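Long-range contacts in sortase, SrtB family (Streptococcus pneumoniae PCS8235, PDB 4Y4Q), which probably acts as a sortase-family cysteine transpeptidase in type II pilus formation, working on the pilin proteins from which the pilus is built: residues T80-P85 / G139-F144; T125-H130 / R217-S222; A145-F150 / A204-D209; I169-E174 / I234-I239. One frame throughout, in Å; residues are numbered along the deposited sequence.

All four contacts belong to one sortase domain and reach the same mixed β-sheet, but their chemistry varies with depth. Contact 2, nearest the centre of the chain, and contact 4 are buried strand pairings; strands 218-225 and 231-240 are neighbours, and a hydrogen bond from Ile219 N to Ala237 O joins the two contacts. Contact 1, also largely buried, sets an aspartate against a loop over an apolar patch, with Phe144 reaching Met172 and Val235 of contact 4. Contact 3 lies at the surface and relies on flat groups and side-chain donors to backbone carbonyls. It meets contact 4 along strand 163-176, whereas about 10 Å separates its nearest atoms from contact 2.

Contact 1 (T80-P85 / G139-F144); sequences TNIDYP and GDVAKF
The carboxylate oxygen OD1 of Asp140 is approached by two nitrogens, Asn81 ND2 from across the contact and Lys143 NZ one helical turn further on. Both bonds are weak: ND2 stands 3.2 Å from OD1 and its N-H points well off line, while Lys143 NZ, 3.4 Å from OD1, adds a loose salt bridge. The other oxygen, OD2, accepts from Asn81 N, nearly straight at 170° and from above the carboxylate plane; the modelled 2.5 Å between Asn81 N and Asp140 OD2 is unusually short and its exact value doubtful. The two side chains cross at about a right angle, although the amide and carboxylate planes are only 31° apart. Just before Asn81, Thr80 OG1 accepts from Ile82 N at 3.0 Å, an ST turn, and is also bonded to Val77 O. The turn leads into strand 83-88 of the sortase β-barrel, and the contact ties it to the short helix 139-143 that follows strand 124-129. Beneath the polar layer Ile82's extended chain (chi2 -175°) carries CD1 to 3.9 Å from Phe144 CE1 and 4.3 Å from Val141 CG2. Thr80 CG2 approaches the same Phe144 ring obliquely, and that ring also meets Phe149 edge-to-face.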
loop_
_atom_site.group_PDB
_atom_site.type_symbol
_atom_site.label_atom_id
_atom_site.label_comp_id
_atom_site.label_asym_id
_atom_site.label_seq_id
_atom_site.Cartn_x
_atom_site.Cartn_y
_atom_site.Cartn_z
ATOM N N THR A 80 7.710 3.311 -11.873
ATOM C CA THR A 80 8.336 3.732 -10.616
ATOM C C THR A 80 9.283 2.679 -10.055
ATOM O O THR A 80 9.396 1.587 -10.613
ATOM C CB THR A 80 7.299 4.014 -9.529
ATOM O OG1 THR A 80 6.757 2.774 -9.056
ATOM C CG2 THR A 80 6.178 4.912 -10.053
ATOM N N ASN A 81 9.949 3.011 -8.946
ATOM C CA ASN A 81 10.789 2.050 -8.226
ATOM C C ASN A 81 9.996 1.225 -7.207
ATOM O O ASN A 81 10.569 0.545 -6.368
ATOM C CB ASN A 81 11.948 2.759 -7.518
ATOM C CG ASN A 81 12.913 3.428 -8.493
ATOM O OD1 ASN A 81 13.315 2.834 -9.499
ATOM N ND2 ASN A 81 13.283 4.676 -8.201
ATOM N N ILE A 82 8.676 1.306 -7.262
ATOM C CA ILE A 82 7.846 0.507 -6.370
ATOM C C ILE A 82 7.693 -0.869 -6.991
ATOM O O ILE A 82 6.877 -1.067 -7.902
ATOM C CB ILE A 82 6.491 1.163 -6.162
ATOM C CG1 ILE A 82 6.708 2.610 -5.699
ATOM C CG2 ILE A 82 5.664 0.363 -5.165
ATOM C CD1 ILE A 82 5.443 3.363 -5.332
ATOM N N ASP A 83 8.704 -1.677 -6.740
ATOM C CA ASP A 83 8.710 -3.063 -7.111
ATOM C C ASP A 83 9.175 -3.665 -5.824
ATOM O O ASP A 83 10.242 -3.316 -5.319
ATOM C CB ASP A 83 9.723 -3.325 -8.222
ATOM C CG ASP A 83 9.632 -4.733 -8.774
ATOM O OD1 ASP A 83 8.506 -5.263 -8.872
ATOM O OD2 ASP A 83 10.687 -5.311 -9.111
ATOM N N TYR A 84 8.388 -4.566 -5.275
ATOM C CA TYR A 84 8.776 -5.139 -3.996
ATOM C C TYR A 84 8.032 -6.432 -3.677
ATOM O O TYR A 84 6.846 -6.576 -4.004
ATOM C CB TYR A 84 8.477 -4.134 -2.871
ATOM C CG TYR A 84 9.244 -2.827 -2.950
ATOM C CD1 TYR A 84 10.638 -2.813 -2.977
ATOM C CD2 TYR A 84 8.574 -1.605 -2.960
ATOM C CE1 TYR A 84 11.348 -1.615 -3.041
ATOM C CE2 TYR A 84 9.274 -0.403 -3.020
ATOM C CZ TYR A 84 10.659 -0.416 -3.063
ATOM O OH TYR A 84 11.352 0.772 -3.121
ATOM N N PRO A 85 8.727 -7.375 -3.026
ATOM C CA PRO A 85 8.044 -8.546 -2.470
ATOM C C PRO A 85 7.191 -8.095 -1.307
ATOM O O PRO A 85 7.553 -7.125 -0.633
ATOM C CB PRO A 85 9.193 -9.406 -1.943
ATOM C CG PRO A 85 10.311 -8.437 -1.674
ATOM C CD PRO A 85 10.172 -7.378 -2.740
ATOM N N GLY A 139 11.701 6.033 -1.768
ATOM C CA GLY A 139 11.703 7.401 -2.244
ATOM C C GLY A 139 10.589 7.744 -3.207
ATOM O O GLY A 139 10.113 8.881 -3.195
ATOM N N ASP A 140 10.166 6.783 -4.029
ATOM C CA ASP A 140 9.132 7.058 -5.030
ATOM C C ASP A 140 7.770 7.322 -4.395
ATOM O O ASP A 140 6.931 8.020 -4.979
ATOM C CB ASP A 140 9.044 5.942 -6.079
ATOM C CG ASP A 140 10.120 6.062 -7.173
ATOM O OD1 ASP A 140 11.133 6.772 -6.981
ATOM O OD2 ASP A 140 9.953 5.423 -8.232
ATOM N N VAL A 141 7.540 6.796 -3.196
ATOM C CA VAL A 141 6.249 7.047 -2.553
ATOM C C VAL A 141 6.020 8.549 -2.353
ATOM O O VAL A 141 4.975 9.085 -2.732
ATOM C CB VAL A 141 6.095 6.282 -1.220
ATOM C CG1 VAL A 141 4.687 6.454 -0.667
ATOM C CG2 VAL A 141 6.374 4.812 -1.430
ATOM N N ALA A 142 7.016 9.226 -1.791
ATOM C CA ALA A 142 6.937 10.663 -1.539
ATOM C C ALA A 142 6.799 11.481 -2.825
ATOM O O ALA A 142 6.356 12.631 -2.781
ATOM C CB ALA A 142 8.161 11.127 -0.770
ATOM N N LYS A 143 7.184 10.907 -3.968
ATOM C CA LYS A 143 7.116 11.658 -5.224
ATOM C C LYS A 143 5.675 11.862 -5.649
ATOM O O LYS A 143 5.383 12.738 -6.460
ATOM C CB LYS A 143 7.903 10.976 -6.349
ATOM C CG LYS A 143 9.380 10.804 -6.075
ATOM C CD LYS A 143 10.123 10.437 -7.352
ATOM C CE LYS A 143 11.574 10.063 -7.063
ATOM N NZ LYS A 143 12.270 9.653 -8.318
ATOM N N PHE A 144 4.770 11.058 -5.099
ATOM C CA PHE A 144 3.347 11.230 -5.389
ATOM C C PHE A 144 2.785 12.525 -4.789
ATOM O O PHE A 144 1.650 12.904 -5.070
ATOM C CB PHE A 144 2.540 10.011 -4.914
ATOM C CG PHE A 144 2.714 8.792 -5.788
ATOM C CD1 PHE A 144 3.763 7.907 -5.576
ATOM C CD2 PHE A 144 1.838 8.545 -6.837
ATOM C CE1 PHE A 144 3.928 6.784 -6.400
ATOM C CE2 PHE A 144 1.994 7.420 -7.663
ATOM C CZ PHE A 144 3.038 6.544 -7.446
#

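Contact 2 (T125-H130 / R217-S222)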
loop_
_atom_site.group_PDB
_atom_site.type_symbol
_atom_site.label_atom_id
_atom_site.label_comp_id
_atom_site.label_asym_id
_atom_site.label_seq_id
_atom_site.Cartn_x
_atom_site.Cartn_y
_atom_site.Cartn_z
ATOM N N THR A 125 -6.350 -2.859 3.483
ATOM C CA THR A 125 -5.113 -3.547 3.851
ATOM C C THR A 125 -3.981 -2.533 3.882
ATOM O O THR A 125 -3.749 -1.803 2.900
ATOM C CB THR A 125 -4.739 -4.627 2.825
ATOM O OG1 THR A 125 -5.823 -5.559 2.668
ATOM C CG2 THR A 125 -3.491 -5.369 3.283
ATOM N N ILE A 126 -3.264 -2.487 4.998
ATOM C CA ILE A 126 -2.224 -1.479 5.167
ATOM C C ILE A 126 -0.864 -2.155 5.063
ATOM O O ILE A 126 -0.603 -3.169 5.732
ATOM C CB ILE A 126 -2.364 -0.748 6.516
ATOM C CG1 ILE A 126 -3.777 -0.165 6.638
ATOM C CG2 ILE A 126 -1.299 0.342 6.668
ATOM C CD1 ILE A 126 -4.029 0.570 7.926
ATOM N N ILE A 127 -0.014 -1.620 4.190
ATOM C CA ILE A 127 1.297 -2.216 3.952
ATOM C C ILE A 127 2.387 -1.162 4.162
ATOM O O ILE A 127 2.214 0.001 3.787
ATOM C CB ILE A 127 1.367 -2.865 2.554
ATOM C CG1 ILE A 127 1.239 -1.827 1.455
ATOM C CG2 ILE A 127 0.232 -3.875 2.369
ATOM C CD1 ILE A 127 1.240 -2.444 0.067
ATOM N N TYR A 128 3.495 -1.572 4.773
ATOM C CA TYR A 128 4.499 -0.637 5.267
ATOM C C TYR A 128 5.839 -0.798 4.553
ATOM O O TYR A 128 6.296 -1.919 4.328
ATOM C CB TYR A 128 4.728 -0.858 6.773
ATOM C CG TYR A 128 3.480 -0.718 7.616
ATOM C CD1 TYR A 128 2.966 0.538 7.939
ATOM C CD2 TYR A 128 2.819 -1.842 8.105
ATOM C CE1 TYR A 128 1.812 0.668 8.723
ATOM C CE2 TYR A 128 1.672 -1.724 8.887
ATOM C CZ TYR A 128 1.176 -0.467 9.191
ATOM O OH TYR A 128 0.042 -0.345 9.967
ATOM N N GLY A 129 6.475 0.320 4.215
ATOM C CA GLY A 129 7.870 0.289 3.808
ATOM C C GLY A 129 8.714 1.045 4.819
ATOM O O GLY A 129 8.593 2.266 4.922
ATOM N N HIS A 130 9.563 0.339 5.562
ATOM C CA HIS A 130 10.389 0.977 6.586
ATOM C C HIS A 130 11.685 1.512 6.002
ATOM O O HIS A 130 12.488 0.747 5.475
ATOM C CB HIS A 130 10.735 -0.006 7.710
ATOM C CG HIS A 130 9.553 -0.742 8.264
ATOM N ND1 HIS A 130 8.472 -0.102 8.832
ATOM C CD2 HIS A 130 9.295 -2.069 8.352
ATOM C CE1 HIS A 130 7.593 -1.004 9.237
ATOM N NE2 HIS A 130 8.069 -2.204 8.958
ATOM N N ARG A 217 -11.953 -3.487 -2.621
ATOM C CA ARG A 217 -10.869 -3.683 -1.671
ATOM C C ARG A 217 -9.793 -2.664 -1.983
ATOM O O ARG A 217 -9.495 -2.409 -3.154
ATOM C CB ARG A 217 -10.303 -5.096 -1.783
ATOM C CG ARG A 217 -11.234 -6.186 -1.224
ATOM C CD ARG A 217 -10.666 -7.546 -1.553
ATOM N NE ARG A 217 -10.514 -7.711 -2.994
ATOM C CZ ARG A 217 -9.502 -8.347 -3.584
ATOM N NH1 ARG A 217 -8.528 -8.889 -2.853
ATOM N NH2 ARG A 217 -9.470 -8.441 -4.911
ATOM N N ILE A 218 -9.220 -2.070 -0.944
ATOM C CA ILE A 218 -8.167 -1.086 -1.147
ATOM C C ILE A 218 -6.899 -1.402 -0.365
ATOM O O ILE A 218 -6.890 -2.233 0.563
ATOM C CB ILE A 218 -8.644 0.315 -0.801
ATOM C CG1 ILE A 218 -8.850 0.454 0.704
ATOM C CG2 ILE A 218 -9.955 0.646 -1.547
ATOM C CD1 ILE A 218 -9.374 1.820 1.035
ATOM N N ILE A 219 -5.822 -0.736 -0.753
ATOM C CA ILE A 219 -4.528 -0.924 -0.122
ATOM C C ILE A 219 -3.937 0.445 0.231
ATOM O O ILE A 219 -3.969 1.371 -0.590
ATOM C CB ILE A 219 -3.577 -1.620 -1.077
ATOM C CG1 ILE A 219 -4.039 -3.052 -1.335
ATOM C CG2 ILE A 219 -2.176 -1.623 -0.527
ATOM C CD1 ILE A 219 -3.205 -3.748 -2.391
ATOM N N LEU A 220 -3.412 0.575 1.447
ATOM C CA LEU A 220 -2.695 1.782 1.839
ATOM C C LEU A 220 -1.220 1.451 1.920
ATOM O O LEU A 220 -0.797 0.609 2.726
ATOM C CB LEU A 220 -3.167 2.327 3.190
ATOM C CG LEU A 220 -4.525 3.035 3.274
ATOM C CD1 LEU A 220 -5.662 2.035 3.163
ATOM C CD2 LEU A 220 -4.648 3.797 4.572
ATOM N N LEU A 221 -0.429 2.099 1.081
ATOM C CA LEU A 221 1.009 1.869 1.124
ATOM C C LEU A 221 1.640 3.057 1.829
ATOM O O LEU A 221 1.543 4.197 1.359
ATOM C CB LEU A 221 1.578 1.695 -0.288
ATOM C CG LEU A 221 3.106 1.755 -0.442
ATOM C CD1 LEU A 221 3.795 0.707 0.401
ATOM C CD2 LEU A 221 3.499 1.598 -1.912
ATOM N N SER A 222 2.306 2.786 2.944
ATOM C CA SER A 222 2.742 3.844 3.849
ATOM C C SER A 222 4.247 3.808 4.069
ATOM O O SER A 222 4.818 2.738 4.296
ATOM C CB SER A 222 2.018 3.660 5.198
ATOM O OG SER A 222 2.580 4.466 6.229
HETATM O O HOH W 1 -7.469 -4.971 0.921
#
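Ile127 lies between Ile219 and Leu221, its side chain slanting across both in a parallel strand pair of the sortase β-barrel. The pairing of strand 124-129 with strand 218-225 sits close to the centre of the chain, and in sortases the equivalents of these strands run toward the active site. Their axes are inclined by 23° while the strands keep pace, with Thr125 opposite Ile219 and Tyr128 opposite Ser222.

With chi1 at 65°, Ile127 CG1 is wedged between the backbone N and the carbonyl carbon, which brings it inward over the neighbouring strand. From there CD1 touches Ile219 CG2 at 3.6 Å, and CG1 meets Leu221 CD1 at 3.8 Å. Thr125 points to this same face of the sheet, where Ile110 of strand 110-112 packs against both Ile127 and Leu221.

Ile126, Leu220, Tyr128 and Ser222 occupy the other face. Here the fit is looser: Ile126 CG1 lies 4.3 Å from Leu220 CB, and the Tyr128 ring meets Ser222 CB obliquely rather than stacking on it. The polar ends of the last two residues are satisfied elsewhere, Tyr128 OH by Asp113 and Ser222 OG by Tyr183, while Leu220 packs on Tyr196 of helix 190-202.

Five backbone hydrogen bonds hold the register in the alternating fashion of parallel strands. Leu220 O accepts the straightest of them from Ile127 N, 2.8 Å away at 177°. The ladder closes at Gly129, whose N lies 2.9 Å from Ser222 O.

Contact 3 (A145-F150 / A204-D209)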
loop_
_atom_site.group_PDB
_atom_site.type_symbol
_atom_site.label_atom_id
_atom_site.label_comp_id
_atom_site.label_asym_id
_atom_site.label_seq_id
_atom_site.Cartn_x
_atom_site.Cartn_y
_atom_site.Cartn_z
ATOM N N ALA A 145 3.579 13.216 -3.975
ATOM C CA ALA A 145 3.165 14.525 -3.477
ATOM C C ALA A 145 3.194 15.581 -4.584
ATOM O O ALA A 145 2.588 16.645 -4.447
ATOM C CB ALA A 145 4.023 14.954 -2.296
ATOM N N ASP A 146 3.892 15.282 -5.679
ATOM C CA ASP A 146 3.935 16.174 -6.841
ATOM C C ASP A 146 2.748 15.923 -7.780
ATOM O O ASP A 146 2.463 14.776 -8.147
ATOM C CB ASP A 146 5.256 16.011 -7.595
ATOM C CG ASP A 146 5.365 16.948 -8.786
ATOM O OD1 ASP A 146 5.467 18.181 -8.577
ATOM O OD2 ASP A 146 5.352 16.449 -9.934
ATOM N N GLN A 147 2.052 16.997 -8.147
ATOM C CA GLN A 147 0.840 16.910 -8.960
ATOM C C GLN A 147 1.065 16.079 -10.227
ATOM O O GLN A 147 0.334 15.131 -10.504
ATOM C CB GLN A 147 0.356 18.324 -9.334
ATOM C CG GLN A 147 -1.018 18.384 -10.035
ATOM C CD GLN A 147 -2.157 17.885 -9.143
ATOM O OE1 GLN A 147 -2.614 16.739 -9.266
ATOM N NE2 GLN A 147 -2.609 18.740 -8.232
ATOM N N GLU A 148 2.096 16.437 -10.981
ATOM C CA GLU A 148 2.409 15.772 -12.242
ATOM C C GLU A 148 2.728 14.281 -12.077
ATOM O O GLU A 148 2.183 13.429 -12.781
ATOM C CB GLU A 148 3.579 16.503 -12.903
ATOM C CG GLU A 148 3.743 16.253 -14.378
ATOM C CD GLU A 148 4.796 17.167 -14.987
ATOM O OE1 GLU A 148 4.644 18.409 -14.872
ATOM O OE2 GLU A 148 5.780 16.641 -15.559
ATOM N N PHE A 149 3.615 13.962 -11.146
ATOM C CA PHE A 149 3.967 12.574 -10.908
ATOM C C PHE A 149 2.712 11.792 -10.486
ATOM O O PHE A 149 2.483 10.662 -10.944
ATOM C CB PHE A 149 5.060 12.502 -9.834
ATOM C CG PHE A 149 5.702 11.145 -9.697
ATOM C CD1 PHE A 149 5.095 10.150 -8.937
ATOM C CD2 PHE A 149 6.919 10.872 -10.307
ATOM C CE1 PHE A 149 5.678 8.895 -8.796
ATOM C CE2 PHE A 149 7.516 9.623 -10.170
ATOM C CZ PHE A 149 6.888 8.630 -9.411
ATOM N N PHE A 150 1.890 12.396 -9.636
ATOM C CA PHE A 150 0.642 11.754 -9.229
ATOM C C PHE A 150 -0.282 11.523 -10.425
ATOM O O PHE A 150 -0.876 10.458 -10.549
ATOM C CB PHE A 150 -0.106 12.584 -8.178
ATOM C CG PHE A 150 -1.423 11.972 -7.759
ATOM C CD1 PHE A 150 -1.472 11.042 -6.720
ATOM C CD2 PHE A 150 -2.604 12.300 -8.416
ATOM C CE1 PHE A 150 -2.681 10.462 -6.326
ATOM C CE2 PHE A 150 -3.820 11.729 -8.031
ATOM C CZ PHE A 150 -3.858 10.807 -6.983
ATOM N N ALA A 204 -7.147 14.053 1.693
ATOM C CA ALA A 204 -6.244 13.748 0.587
ATOM C C ALA A 204 -5.403 14.964 0.208
ATOM O O ALA A 204 -5.910 16.085 0.212
ATOM C CB ALA A 204 -7.038 13.282 -0.614
ATOM N N MET A 205 -4.130 14.755 -0.123
ATOM C CA MET A 205 -3.321 15.833 -0.692
ATOM C C MET A 205 -3.521 15.856 -2.210
ATOM O O MET A 205 -3.595 16.922 -2.824
ATOM C CB MET A 205 -1.846 15.674 -0.322
ATOM C CG MET A 205 -0.918 16.628 -1.091
ATOM S SD MET A 205 0.761 16.701 -0.436
ATOM C CE MET A 205 1.432 18.089 -1.364
ATOM N N HIS A 206 -3.600 14.670 -2.812
ATOM C CA HIS A 206 -4.088 14.536 -4.187
ATOM C C HIS A 206 -5.070 13.363 -4.221
ATOM O O HIS A 206 -4.953 12.419 -3.432
ATOM C CB HIS A 206 -2.934 14.270 -5.172
ATOM C CG HIS A 206 -1.878 15.334 -5.179
ATOM N ND1 HIS A 206 -2.093 16.596 -5.689
ATOM C CD2 HIS A 206 -0.597 15.321 -4.735
ATOM C CE1 HIS A 206 -0.992 17.318 -5.556
ATOM N NE2 HIS A 206 -0.069 16.566 -4.985
ATOM N N LYS A 207 -6.033 13.411 -5.133
ATOM C CA LYS A 207 -6.931 12.278 -5.319
ATOM C C LYS A 207 -7.521 12.349 -6.702
ATOM O O LYS A 207 -7.533 13.415 -7.308
ATOM C CB LYS A 207 -8.059 12.288 -4.278
ATOM C CG LYS A 207 -8.969 13.507 -4.382
ATOM C CD LYS A 207 -10.039 13.471 -3.299
ATOM C CE LYS A 207 -10.752 14.809 -3.202
ATOM N NZ LYS A 207 -11.895 14.727 -2.266
ATOM N N ARG A 208 -7.983 11.212 -7.217
ATOM C CA ARG A 208 -8.746 11.205 -8.467
ATOM C C ARG A 208 -10.088 10.559 -8.190
ATOM O O ARG A 208 -10.188 9.677 -7.345
ATOM C CB ARG A 208 -8.012 10.455 -9.593
ATOM C CG ARG A 208 -7.473 9.078 -9.209
ATOM C CD ARG A 208 -6.907 8.330 -10.432
ATOM N NE ARG A 208 -5.849 9.092 -11.095
ATOM C CZ ARG A 208 -4.560 9.013 -10.779
ATOM N NH1 ARG A 208 -4.170 8.187 -9.819
ATOM N NH2 ARG A 208 -3.663 9.758 -11.430
ATOM N N ASP A 209 -11.118 10.998 -8.895
ATOM C CA ASP A 209 -12.441 10.425 -8.713
ATOM C C ASP A 209 -12.536 9.070 -9.419
ATOM O O ASP A 209 -12.491 9.010 -10.643
ATOM C CB ASP A 209 -13.497 11.385 -9.266
ATOM C CG ASP A 209 -14.876 11.126 -8.695
ATOM O OD1 ASP A 209 -15.267 9.941 -8.594
ATOM O OD2 ASP A 209 -15.566 12.105 -8.336
#
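The Phe150 ring is sandwiched between the CB of His206 on one face and the guanidinium of Arg208 on the other. His206 CB stands almost exactly over the middle, 3.6 Å from the ring centroid, a CH-pi contact. On the opposite side the guanidinium lies flat, its plane within 2° of the ring, but displaced, with the two centres 4.6 Å apart. A bend in the Arg208 chain at chi3 (57°) turns the group over the ring. In this position Arg208 NH2 also donates to Phe150 O at 3.0 Å, while NH1 bonds to Ile169 O. The guanidinium is thus fixed by a stack and by bonds to two carbonyls, which together should hold it flat.

The elements joined are the start of helix 147-152 and the short edge strand 206-207, which pairs with strand 163-176 of the sortase sheet. Met205 and His206 both face Met172 in a classic β-bulge. Asp146 is the N-cap of the helix, its OD2 accepting from Phe149 N.

The imidazole of His206 slides past Phe150 in the opposite direction and reaches the turn ahead of the helix. There NE2 donates to Ala145 O at 2.7 Å; the oxygen lies in the ring plane, yet the donor approaches from above the carbonyl plane. Gln147 CA rests off-centre over the imidazole. Met205 CG lies over the other face of the imidazole, toward its rim, and the extended chain carries CE to 3.6 Å from Ala145 O, and Met205 SD lies 4.1 Å from Ala145 CB.

Contact 4 (I169-E174 / I234-I239)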
loop_
_atom_site.group_PDB
_atom_site.type_symbol
_atom_site.label_atom_id
_atom_site.label_comp_id
_atom_site.label_asym_id
_atom_site.label_seq_id
_atom_site.Cartn_x
_atom_site.Cartn_y
_atom_site.Cartn_z
ATOM N N ILE A 169 -4.242 3.555 -8.502
ATOM C CA ILE A 169 -4.058 4.531 -7.431
ATOM C C ILE A 169 -5.144 5.619 -7.495
ATOM O O ILE A 169 -5.429 6.153 -8.575
ATOM C CB ILE A 169 -2.650 5.158 -7.495
ATOM C CG1 ILE A 169 -1.597 4.108 -7.152
ATOM C CG2 ILE A 169 -2.520 6.319 -6.529
ATOM C CD1 ILE A 169 -0.192 4.593 -7.365
ATOM N N PHE A 170 -5.757 5.955 -6.356
ATOM C CA PHE A 170 -6.710 7.073 -6.351
ATOM C C PHE A 170 -6.410 8.187 -5.353
ATOM O O PHE A 170 -7.093 9.210 -5.346
ATOM C CB PHE A 170 -8.153 6.592 -6.157
ATOM C CG PHE A 170 -8.392 5.913 -4.846
ATOM C CD1 PHE A 170 -8.754 6.642 -3.717
ATOM C CD2 PHE A 170 -8.252 4.542 -4.734
ATOM C CE1 PHE A 170 -8.978 6.003 -2.496
ATOM C CE2 PHE A 170 -8.468 3.903 -3.521
ATOM C CZ PHE A 170 -8.830 4.639 -2.407
ATOM N N GLU A 171 -5.409 8.009 -4.506
ATOM C CA GLU A 171 -5.149 9.033 -3.496
ATOM C C GLU A 171 -3.715 9.045 -2.977
ATOM O O GLU A 171 -3.087 7.986 -2.828
ATOM C CB GLU A 171 -6.135 8.895 -2.310
ATOM C CG GLU A 171 -5.784 9.802 -1.141
ATOM C CD GLU A 171 -6.835 9.843 -0.029
ATOM O OE1 GLU A 171 -7.935 9.264 -0.188
ATOM O OE2 GLU A 171 -6.545 10.468 1.016
ATOM N N MET A 172 -3.195 10.244 -2.709
ATOM C CA MET A 172 -1.988 10.371 -1.887
ATOM C C MET A 172 -2.299 11.282 -0.705
ATOM O O MET A 172 -2.996 12.304 -0.845
ATOM C CB MET A 172 -0.826 10.966 -2.691
ATOM C CG MET A 172 0.566 10.657 -2.126
ATOM S SD MET A 172 1.209 11.846 -0.920
ATOM C CE MET A 172 0.410 13.283 -1.497
ATOM N N LEU A 173 -1.780 10.938 0.464
ATOM C CA LEU A 173 -1.976 11.836 1.585
ATOM C C LEU A 173 -0.765 11.811 2.469
ATOM O O LEU A 173 0.030 10.869 2.392
ATOM C CB LEU A 173 -3.256 11.490 2.363
ATOM C CG LEU A 173 -3.584 10.087 2.885
ATOM C CD1 LEU A 173 -2.553 9.629 3.841
ATOM C CD2 LEU A 173 -4.888 10.133 3.655
ATOM N N GLU A 174 -0.630 12.838 3.301
ATOM C CA GLU A 174 0.412 12.880 4.320
ATOM C C GLU A 174 -0.272 12.979 5.671
ATOM O O GLU A 174 -1.222 13.748 5.834
ATOM C CB GLU A 174 1.356 14.076 4.092
ATOM C CG GLU A 174 2.172 13.971 2.787
ATOM C CD GLU A 174 3.026 15.207 2.488
ATOM O OE1 GLU A 174 2.905 16.226 3.210
ATOM O OE2 GLU A 174 3.820 15.159 1.521
ATOM N N ILE A 234 1.495 8.293 2.313
ATOM C CA ILE A 234 0.660 7.166 1.913
ATOM C C ILE A 234 0.116 7.327 0.495
ATOM O O ILE A 234 -0.361 8.412 0.134
ATOM C CB ILE A 234 -0.529 6.991 2.884
ATOM C CG1 ILE A 234 -0.042 6.701 4.311
ATOM C CG2 ILE A 234 -1.485 5.887 2.406
ATOM C CD1 ILE A 234 -1.152 6.746 5.341
ATOM N N VAL A 235 0.208 6.275 -0.325
ATOM C CA VAL A 235 -0.601 6.222 -1.546
ATOM C C VAL A 235 -1.662 5.155 -1.368
ATOM O O VAL A 235 -1.409 4.120 -0.754
ATOM C CB VAL A 235 0.196 5.988 -2.880
ATOM C CG1 VAL A 235 1.104 7.143 -3.170
ATOM C CG2 VAL A 235 0.968 4.698 -2.855
ATOM N N VAL A 236 -2.864 5.417 -1.869
ATOM C CA VAL A 236 -3.953 4.453 -1.721
ATOM C C VAL A 236 -4.426 3.970 -3.086
ATOM O O VAL A 236 -4.634 4.767 -4.006
ATOM C CB VAL A 236 -5.146 5.047 -0.957
ATOM C CG1 VAL A 236 -6.040 3.927 -0.450
ATOM C CG2 VAL A 236 -4.659 5.877 0.220
ATOM N N ALA A 237 -4.608 2.665 -3.206
ATOM C CA ALA A 237 -4.981 2.062 -4.478
ATOM C C ALA A 237 -6.173 1.132 -4.313
ATOM O O ALA A 237 -6.307 0.450 -3.276
ATOM C CB ALA A 237 -3.818 1.292 -5.029
ATOM N N LYS A 238 -7.019 1.091 -5.342
ATOM C CA LYS A 238 -8.087 0.097 -5.421
ATOM C C LYS A 238 -7.555 -1.155 -6.094
ATOM O O LYS A 238 -6.807 -1.072 -7.079
ATOM C CB LYS A 238 -9.236 0.638 -6.253
ATOM C CG LYS A 238 -10.331 -0.386 -6.549
ATOM C CD LYS A 238 -11.453 0.266 -7.358
ATOM C CE LYS A 238 -12.562 -0.732 -7.699
ATOM N NZ LYS A 238 -13.694 -0.081 -8.437
ATOM N N ILE A 239 -7.944 -2.321 -5.590
ATOM C CA ILE A 239 -7.610 -3.559 -6.288
ATOM C C ILE A 239 -8.659 -3.828 -7.371
ATOM O O ILE A 239 -9.866 -3.771 -7.110
ATOM C CB ILE A 239 -7.507 -4.734 -5.318
ATOM C CG1 ILE A 239 -6.539 -4.379 -4.184
ATOM C CG2 ILE A 239 -7.049 -5.992 -6.048
ATOM C CD1 ILE A 239 -6.343 -5.499 -3.166
#
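Strand segments 169-174 and 234-239 run antiparallel, their directions 159° apart, and the register slips by one residue between Ile169 and Glu171. At the slip Val236 O accepts twice, from Phe170 N at 2.9 Å and more weakly from Glu171 N at 3.4 Å. Phe170 is the extra residue. Its chi1 of 63° sets CG between the backbone N and the carbonyl carbon, and the ring folds back over the partner strand. One face then covers Val236 O toward the rim, Lys238 N lies at the edge near the ring plane, and CZ presses on Val236 CG1 at 3.5 Å. Beyond the bulge, Leu173 and Ile234 lie side by side and point the same way; Leu173 CD1 is only 3.5 Å from Ile234 CB, tighter than normal carbon packing. Met172 and Val235 point to the other face, where Met172 CG meets Val235 CG1 at 3.7 Å before the rest of its chain turns away. Leu200 and Leu201 of helix 190-202 cover the face of Glu171 and Leu173. Phe170 and Glu171 both facing Val236, with their two N-H groups directed at its O, make a classic β-bulge, here built into two long neighbouring strands of the sortase β-barrel.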